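Local coordinates for protein putative oxidoreductase molybdopterin-binding subunit (PDB 4ZOH) that probably serves as the molybdenum- and pterin cytosine dinucleotide-binding subunit of an oxidoreductase of the xanthine dehydrogenase and aldehyde oxidase family, at residues A[134-138]-A[374-378]; A[256-260]-A[337-342]. All blocks are in the same frame, centred on the assembly; numbering follows the deposited sequence.

Interaction 1: A[134-138]-A[374-378]; sequences RWKGG and NIFGV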
ATOM      1  N   ARG A 134      -9.353 -10.657  49.839  1.00 33.98           N
ATOM      2  CA  ARG A 134     -10.407 -11.494  50.389  1.00 31.81           C
ATOM      3  C   ARG A 134     -11.681 -10.788  50.041  1.00 31.69           C
ATOM      4  O   ARG A 134     -11.843  -9.622  50.352  1.00 34.84           O
ATOM      5  CB  ARG A 134     -10.186 -11.621  51.921  1.00 41.64           C
ATOM      6  CG  ARG A 134     -11.116 -12.551  52.667  1.00 51.25           C
ATOM      7  CD  ARG A 134     -10.426 -13.239  53.844  1.00 53.27           C
ATOM      8  NE  ARG A 134     -10.940 -14.602  53.929  1.00 54.84           N
ATOM      9  CZ  ARG A 134     -10.207 -15.711  53.949  1.00 57.44           C
ATOM     10  NH1 ARG A 134      -8.886 -15.672  53.973  1.00 58.34           N
ATOM     11  NH2 ARG A 134     -10.810 -16.889  53.981  1.00 64.00           N
ATOM     12  N   TRP A 135     -12.591 -11.452  49.333  1.00 30.97           N
ATOM     13  CA  TRP A 135     -13.851 -10.816  48.945  1.00 34.47           C
ATOM     14  C   TRP A 135     -14.961 -11.285  49.888  1.00 33.65           C
ATOM     15  O   TRP A 135     -15.218 -12.486  49.964  1.00 32.94           O
ATOM     16  CB  TRP A 135     -14.223 -11.192  47.492  1.00 34.56           C
ATOM     17  CG  TRP A 135     -13.385 -10.457  46.432  1.00 33.86           C
ATOM     18  CD1 TRP A 135     -12.010 -10.552  46.245  1.00 31.44           C
ATOM     19  CD2 TRP A 135     -13.866  -9.543  45.436  1.00 29.18           C
ATOM     20  NE1 TRP A 135     -11.626  -9.718  45.221  1.00 32.85           N
ATOM     21  CE2 TRP A 135     -12.738  -9.097  44.700  1.00 32.49           C
ATOM     22  CE3 TRP A 135     -15.142  -9.053  45.089  1.00 29.35           C
ATOM     23  CZ2 TRP A 135     -12.851  -8.174  43.645  1.00 30.59           C
ATOM     24  CZ3 TRP A 135     -15.265  -8.147  44.061  1.00 31.97           C
ATOM     25  CH2 TRP A 135     -14.122  -7.702  43.339  1.00 32.21           C
ATOM     26  N   LYS A 136     -15.681 -10.321  50.469  1.00 33.47           N
ATOM     27  CA  LYS A 136     -16.660 -10.556  51.497  1.00 33.79           C
ATOM     28  C   LYS A 136     -17.881  -9.765  51.170  1.00 31.38           C
ATOM     29  O   LYS A 136     -17.818  -8.602  50.768  1.00 34.23           O
ATOM     30  CB  LYS A 136     -16.133 -10.121  52.907  1.00 37.82           C
ATOM     31  CG  LYS A 136     -15.045 -11.013  53.509  1.00 43.76           C
ATOM     32  CD  LYS A 136     -14.435 -10.484  54.818  1.00 50.89           C
ATOM     33  CE  LYS A 136     -13.413 -11.489  55.363  1.00 62.72           C
ATOM     34  NZ  LYS A 136     -12.894 -11.234  56.757  1.00 64.72           N
ATOM     35  N   GLY A 137     -19.022 -10.387  51.397  1.00 26.42           N
ATOM     36  CA  GLY A 137     -20.260  -9.643  51.284  1.00 28.49           C
ATOM     37  C   GLY A 137     -21.377 -10.330  52.027  1.00 32.47           C
ATOM     38  O   GLY A 137     -21.289 -11.558  52.344  1.00 29.46           O
ATOM     39  N   GLY A 138     -22.427  -9.530  52.299  1.00 37.96           N
ATOM     40  CA  GLY A 138     -23.597 -10.003  53.040  1.00 41.94           C
ATOM     41  C   GLY A 138     -23.154 -10.498  54.404  1.00 43.84           C
ATOM     42  O   GLY A 138     -22.333  -9.860  55.032  1.00 40.49           O
ATOM     43  N   ASN A 374     -25.963  -7.413  43.856  1.00 32.91           N
ATOM     44  CA  ASN A 374     -25.441  -8.669  44.404  1.00 30.73           C
ATOM     45  C   ASN A 374     -24.532  -8.413  45.634  1.00 29.57           C
ATOM     46  O   ASN A 374     -24.179  -7.274  45.955  1.00 28.98           O
ATOM     47  CB  ASN A 374     -24.830  -9.601  43.300  1.00 28.87           C
ATOM     48  CG  ASN A 374     -23.297  -9.394  43.020  1.00 32.50           C
ATOM     49  OD1 ASN A 374     -22.599  -8.612  43.660  1.00 29.92           O
ATOM     50  ND2 ASN A 374     -22.790 -10.109  41.998  1.00 26.53           N
ATOM     51  N   ILE A 375     -24.121  -9.510  46.232  1.00 29.80           N
ATOM     52  CA  ILE A 375     -23.425  -9.577  47.471  1.00 35.24           C
ATOM     53  C   ILE A 375     -22.043  -8.930  47.385  1.00 38.21           C
ATOM     54  O   ILE A 375     -21.522  -8.404  48.411  1.00 33.90           O
ATOM     55  CB  ILE A 375     -23.441 -11.062  47.935  1.00 39.59           C
ATOM     56  CG1 ILE A 375     -23.861 -11.197  49.385  1.00 44.01           C
ATOM     57  CG2 ILE A 375     -22.132 -11.802  47.715  1.00 44.45           C
ATOM     58  CD1 ILE A 375     -25.167 -10.533  49.728  1.00 49.73           C
ATOM     59  N   PHE A 376     -21.454  -8.940  46.176  1.00 31.73           N
ATOM     60  CA  PHE A 376     -20.128  -8.383  45.974  1.00 29.47           C
ATOM     61  C   PHE A 376     -20.205  -7.030  45.312  1.00 27.33           C
ATOM     62  O   PHE A 376     -19.228  -6.573  44.711  1.00 30.68           O
ATOM     63  CB  PHE A 376     -19.232  -9.343  45.189  1.00 28.54           C
ATOM     64  CG  PHE A 376     -18.746 -10.523  45.982  1.00 28.83           C
ATOM     65  CD1 PHE A 376     -18.454 -10.407  47.342  1.00 29.02           C
ATOM     66  CD2 PHE A 376     -18.517 -11.769  45.348  1.00 26.13           C
ATOM     67  CE1 PHE A 376     -17.980 -11.517  48.063  1.00 26.44           C
ATOM     68  CE2 PHE A 376     -18.067 -12.878  46.063  1.00 26.98           C
ATOM     69  CZ  PHE A 376     -17.774 -12.745  47.425  1.00 28.34           C
ATOM     70  N   GLY A 377     -21.386  -6.424  45.361  1.00 26.15           N
ATOM     71  CA  GLY A 377     -21.592  -5.057  44.913  1.00 24.90           C
ATOM     72  C   GLY A 377     -21.938  -4.836  43.438  1.00 29.25           C
ATOM     73  O   GLY A 377     -22.013  -3.681  43.003  1.00 28.18           O
ATOM     74  N   VAL A 378     -22.161  -5.903  42.651  1.00 28.94           N
ATOM     75  CA  VAL A 378     -22.542  -5.680  41.218  1.00 29.00           C
ATOM     76  C   VAL A 378     -24.038  -5.327  41.143  1.00 27.80           C
ATOM     77  O   VAL A 378     -24.891  -6.100  41.579  1.00 29.32           O
ATOM     78  CB  VAL A 378     -22.312  -6.937  40.371  1.00 27.49           C
ATOM     79  CG1 VAL A 378     -22.451  -6.592  38.885  1.00 29.08           C
ATOM     80  CG2 VAL A 378     -20.978  -7.572  40.704  1.00 27.86           C
TER
HETATM   81  O   HOH W   1     -22.806  -7.436  50.567  1.00 40.17           O

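Interaction 2: A[256-260]-A[337-342]; sequences RDKKL and PEGIYF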
ATOM      1  N   ARG A 256      -8.722 -17.992  30.619  1.00 18.56           N
ATOM      2  CA  ARG A 256      -9.394 -18.857  31.636  1.00 22.33           C
ATOM      3  C   ARG A 256      -8.382 -19.270  32.763  1.00 23.31           C
ATOM      4  O   ARG A 256      -7.860 -18.385  33.408  1.00 23.04           O
ATOM      5  CB  ARG A 256     -10.103 -20.087  31.008  1.00 21.55           C
ATOM      6  CG  ARG A 256     -11.186 -19.685  30.001  1.00 22.88           C
ATOM      7  CD  ARG A 256     -12.484 -19.065  30.542  1.00 21.98           C
ATOM      8  NE  ARG A 256     -13.520 -19.119  29.470  1.00 23.75           N
ATOM      9  CZ  ARG A 256     -13.833 -18.118  28.630  1.00 25.42           C
ATOM     10  NH1 ARG A 256     -13.284 -16.903  28.759  1.00 24.02           N
ATOM     11  NH2 ARG A 256     -14.791 -18.281  27.701  1.00 22.56           N
ATOM     12  N   ASP A 257      -8.218 -20.566  33.012  1.00 22.46           N
ATOM     13  CA  ASP A 257      -7.214 -21.139  33.892  1.00 26.88           C
ATOM     14  C   ASP A 257      -7.418 -20.598  35.341  1.00 31.14           C
ATOM     15  O   ASP A 257      -6.558 -19.855  35.853  1.00 29.59           O
ATOM     16  CB  ASP A 257      -5.766 -20.847  33.359  1.00 25.35           C
ATOM     17  CG  ASP A 257      -4.778 -21.849  33.862  1.00 28.94           C
ATOM     18  OD1 ASP A 257      -5.253 -22.692  34.635  1.00 30.02           O
ATOM     19  OD2 ASP A 257      -3.549 -21.888  33.508  1.00 28.78           O
ATOM     20  N   LYS A 258      -8.585 -20.898  35.926  1.00 26.89           N
ATOM     21  CA  LYS A 258      -8.954 -20.567  37.315  1.00 26.64           C
ATOM     22  C   LYS A 258      -9.558 -21.761  38.064  1.00 28.88           C
ATOM     23  O   LYS A 258     -10.288 -22.551  37.481  1.00 29.74           O
ATOM     24  CB  LYS A 258      -9.886 -19.364  37.380  1.00 25.10           C
ATOM     25  CG  LYS A 258      -9.361 -18.183  36.619  1.00 22.08           C
ATOM     26  CD  LYS A 258     -10.331 -17.055  36.616  1.00 23.38           C
ATOM     27  CE  LYS A 258      -9.625 -15.840  36.031  1.00 23.13           C
ATOM     28  NZ  LYS A 258      -9.274 -16.166  34.591  1.00 23.77           N
ATOM     29  N   LYS A 259      -9.240 -21.873  39.350  1.00 30.40           N
ATOM     30  CA  LYS A 259      -9.627 -22.980  40.246  1.00 31.28           C
ATOM     31  C   LYS A 259     -10.441 -22.428  41.414  1.00 32.79           C
ATOM     32  O   LYS A 259     -10.004 -21.442  42.074  1.00 29.14           O
ATOM     33  CB  LYS A 259      -8.349 -23.621  40.816  1.00 33.25           C
ATOM     34  CG  LYS A 259      -8.518 -25.041  41.358  1.00 38.41           C
ATOM     35  CD  LYS A 259      -7.288 -25.544  42.108  1.00 39.13           C
ATOM     36  CE  LYS A 259      -6.572 -26.542  41.268  1.00 42.28           C
ATOM     37  NZ  LYS A 259      -5.668 -27.276  42.173  1.00 48.95           N
ATOM     38  N   LEU A 260     -11.605 -23.023  41.696  1.00 26.41           N
ATOM     39  CA  LEU A 260     -12.356 -22.655  42.922  1.00 30.12           C
ATOM     40  C   LEU A 260     -12.433 -23.817  43.909  1.00 31.81           C
ATOM     41  O   LEU A 260     -12.965 -24.895  43.557  1.00 29.96           O
ATOM     42  CB  LEU A 260     -13.758 -22.131  42.615  1.00 29.99           C
ATOM     43  CG  LEU A 260     -14.500 -21.618  43.824  1.00 29.98           C
ATOM     44  CD1 LEU A 260     -13.907 -20.296  44.298  1.00 28.41           C
ATOM     45  CD2 LEU A 260     -15.962 -21.408  43.436  1.00 30.04           C
ATOM     46  N   PRO A 337     -17.110 -15.930  32.352  1.00 26.79           N
ATOM     47  CA  PRO A 337     -17.440 -17.333  32.157  1.00 24.58           C
ATOM     48  C   PRO A 337     -17.040 -18.194  33.373  1.00 27.66           C
ATOM     49  O   PRO A 337     -17.805 -19.124  33.783  1.00 24.39           O
ATOM     50  CB  PRO A 337     -16.585 -17.741  30.957  1.00 21.84           C
ATOM     51  CG  PRO A 337     -16.431 -16.498  30.203  1.00 21.13           C
ATOM     52  CD  PRO A 337     -16.354 -15.395  31.185  1.00 24.07           C
ATOM     53  N   GLU A 338     -15.831 -17.971  33.881  1.00 23.64           N
ATOM     54  CA  GLU A 338     -15.358 -18.756  35.030  1.00 23.36           C
ATOM     55  C   GLU A 338     -16.301 -18.608  36.241  1.00 20.84           C
ATOM     56  O   GLU A 338     -16.722 -19.585  36.820  1.00 26.02           O
ATOM     57  CB  GLU A 338     -13.936 -18.363  35.386  1.00 21.19           C
ATOM     58  CG  GLU A 338     -12.935 -18.577  34.250  1.00 22.03           C
ATOM     59  CD  GLU A 338     -12.762 -17.335  33.364  1.00 25.46           C
ATOM     60  OE1 GLU A 338     -13.761 -16.857  32.747  1.00 24.31           O
ATOM     61  OE2 GLU A 338     -11.597 -16.830  33.245  1.00 25.77           O
ATOM     62  N   GLY A 339     -16.636 -17.387  36.577  1.00 21.57           N
ATOM     63  CA  GLY A 339     -17.520 -17.071  37.715  1.00 24.63           C
ATOM     64  C   GLY A 339     -18.944 -17.667  37.586  1.00 26.92           C
ATOM     65  O   GLY A 339     -19.401 -18.301  38.525  1.00 27.61           O
ATOM     66  N   ILE A 340     -19.663 -17.384  36.477  1.00 27.03           N
ATOM     67  CA  ILE A 340     -20.937 -18.067  36.143  1.00 24.70           C
ATOM     68  C   ILE A 340     -20.773 -19.613  36.104  1.00 25.14           C
ATOM     69  O   ILE A 340     -21.586 -20.324  36.674  1.00 24.39           O
ATOM     70  CB  ILE A 340     -21.587 -17.493  34.855  1.00 22.74           C
ATOM     71  CG1 ILE A 340     -21.888 -16.009  35.000  1.00 21.36           C
ATOM     72  CG2 ILE A 340     -22.819 -18.325  34.371  1.00 23.38           C
ATOM     73  CD1 ILE A 340     -22.718 -15.687  36.255  1.00 25.50           C
ATOM     74  N   TYR A 341     -19.701 -20.136  35.505  1.00 23.80           N
ATOM     75  CA  TYR A 341     -19.464 -21.561  35.493  1.00 23.95           C
ATOM     76  C   TYR A 341     -19.412 -22.116  36.939  1.00 31.07           C
ATOM     77  O   TYR A 341     -20.039 -23.162  37.237  1.00 27.52           O
ATOM     78  CB  TYR A 341     -18.165 -21.871  34.782  1.00 25.23           C
ATOM     79  CG  TYR A 341     -17.541 -23.254  35.020  1.00 23.86           C
ATOM     80  CD1 TYR A 341     -17.976 -24.376  34.337  1.00 25.00           C
ATOM     81  CD2 TYR A 341     -16.444 -23.421  35.914  1.00 25.18           C
ATOM     82  CE1 TYR A 341     -17.382 -25.646  34.547  1.00 23.03           C
ATOM     83  CE2 TYR A 341     -15.853 -24.671  36.120  1.00 23.63           C
ATOM     84  CZ  TYR A 341     -16.311 -25.793  35.438  1.00 24.48           C
ATOM     85  OH  TYR A 341     -15.662 -27.081  35.618  1.00 27.58           O
ATOM     86  N   PHE A 342     -18.629 -21.432  37.812  1.00 27.43           N
ATOM     87  CA  PHE A 342     -18.562 -21.814  39.199  1.00 26.81           C
ATOM     88  C   PHE A 342     -19.926 -21.855  39.894  1.00 25.66           C
ATOM     89  O   PHE A 342     -20.258 -22.922  40.420  1.00 27.69           O
ATOM     90  CB  PHE A 342     -17.491 -20.999  39.970  1.00 25.48           C
ATOM     91  CG  PHE A 342     -16.042 -21.311  39.524  1.00 22.00           C
ATOM     92  CD1 PHE A 342     -15.629 -22.587  39.331  1.00 20.60           C
ATOM     93  CD2 PHE A 342     -15.139 -20.289  39.300  1.00 22.92           C
ATOM     94  CE1 PHE A 342     -14.313 -22.872  38.945  1.00 22.58           C
ATOM     95  CE2 PHE A 342     -13.834 -20.551  38.932  1.00 20.89           C
ATOM     96  CZ  PHE A 342     -13.419 -21.832  38.720  1.00 21.75           C
TER
HETATM   97  O   HOH W   2     -11.628 -15.623  30.787  1.00 21.63           O

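Interaction 1: A[134-138]-A[374-378]
Trp135 and Phe376 make a T-shaped aromatic pair: the edge of the six-membered indole ring is directed at the phenyl face, with centroids 5.7 Å apart and planes at 80°. The same phenyl face receives a CH-pi contact, since Trp135 CB stands 4.1 Å from the centroid of the Phe376 ring. Phe376 holds CG anti to its carbonyl carbon (chi1 -74°), a setting that brings the ring edge against the backbone of 134-138, with Phe376 CE1 3.5 Å from Lys136 N. On the ring's other face lies Ile375 CG2, toward the rim. Trp135 NE1 is turned to Tyr131 OH, and Val302 of helix 288-304 touches both aromatic side chains.

The polar links are sparse. One water joins the segments, accepting from Gly138 N at 2.7 Å and donating to Ile375 O at 2.7 Å. Ile375 O also takes a CA-H...O contact from Gly137 CA at 3.4 Å, with 155° at the hydrogen; with no side chain at Gly137 the carbonyl can come that near. Ile375 CG1 and CD1 lie alongside the Gly138 backbone.

Inside 374-378 an Asx turn and a type I beta turn shape the loop. Asn374 OD1 accepts from Phe376 N at 2.8 Å and from Val378 N at 2.9 Å, the two donors reaching it from opposite faces of the amide plane.

No direct hydrogen bond crosses between the segments. This surface contact thus rests on ring packing and a bridging water, with a turn held by its own Asn374 bonds presenting Phe376 to an outermost strand of the sheet.

Interaction 2: A[256-260]-A[337-342]
Lys258 NZ is gripped from several sides: it forms a salt bridge and hydrogen bond to Glu338 OE2 at 2.8 Å, donates to Arg256 O at 2.9 Å, and pairs with Glu294 beyond the two segments. This buried network joins strand 254-266 to helix 336-353 in the molybdopterin-binding region, a helix laid against a mixed beta-sheet, with segment axes at 34°. A G1 beta bulge, in which Asp257 and Lys258 both face Asn157, interrupts the regular pairing here.

The lysine chain runs extended until its last torsion (chi4 64°), where a bend turns NZ back toward the Arg256 carbonyl. On Glu338, OE2 is met on the anti side, with NZ 21° out of the carboxylate plane. A methionine in place of Lys258 would probably leave Glu338 and Glu294 without their shared cation and the Arg256 carbonyl without this donor.

Arg256 reaches the same carboxylate less directly. Water 2 accepts from Arg256 NH1 at 2.9 Å and lies 2.7 Å from Glu338 OE2, so it probably bridges the two, whereas the pairing of Arg256 NE with Glu338 OE1 is long, 4.0 Å, and purely electrostatic because the oxygen stands well out of the guanidinium plane. Pro337 CG lies over one face of the Arg256 guanidinium, toward its rim. The N-H groups have further partners, NH1 at Arg332 O and NE at Gln617 OE1, which help fix a side chain about 8 Å from the bound molybdenum atom.

Farther along, packing is mostly apolar. Leu260 CB sits over the centre of the Phe342 ring, 3.7 Å from its centroid, while the edge of that ring meets the Lys258 carbonyl, with Phe342 CZ 3.4 Å from Lys258 O.

After earlier strands and helices, the chain reaches strand 129-138, an outermost strand of the five-stranded sheet, which carries the first half of interaction 1. It then passes through strand 254-266, and 76 residues separate 256-260 from 337-342, where interaction 2 closes its loop on helix 336-353. Interaction 1 closes only later, when the turn at 374-378 returns to 134-138, so the shorter loop lies wholly within the longer and the two do not cross. Their centres are about 17 Å apart and their nearest atoms about 8 Å. Strands 313-321 and 272-282 lie between the two strands involved, and helix 288-304 touches both contacts, through Val302 at one and Val298 at the other.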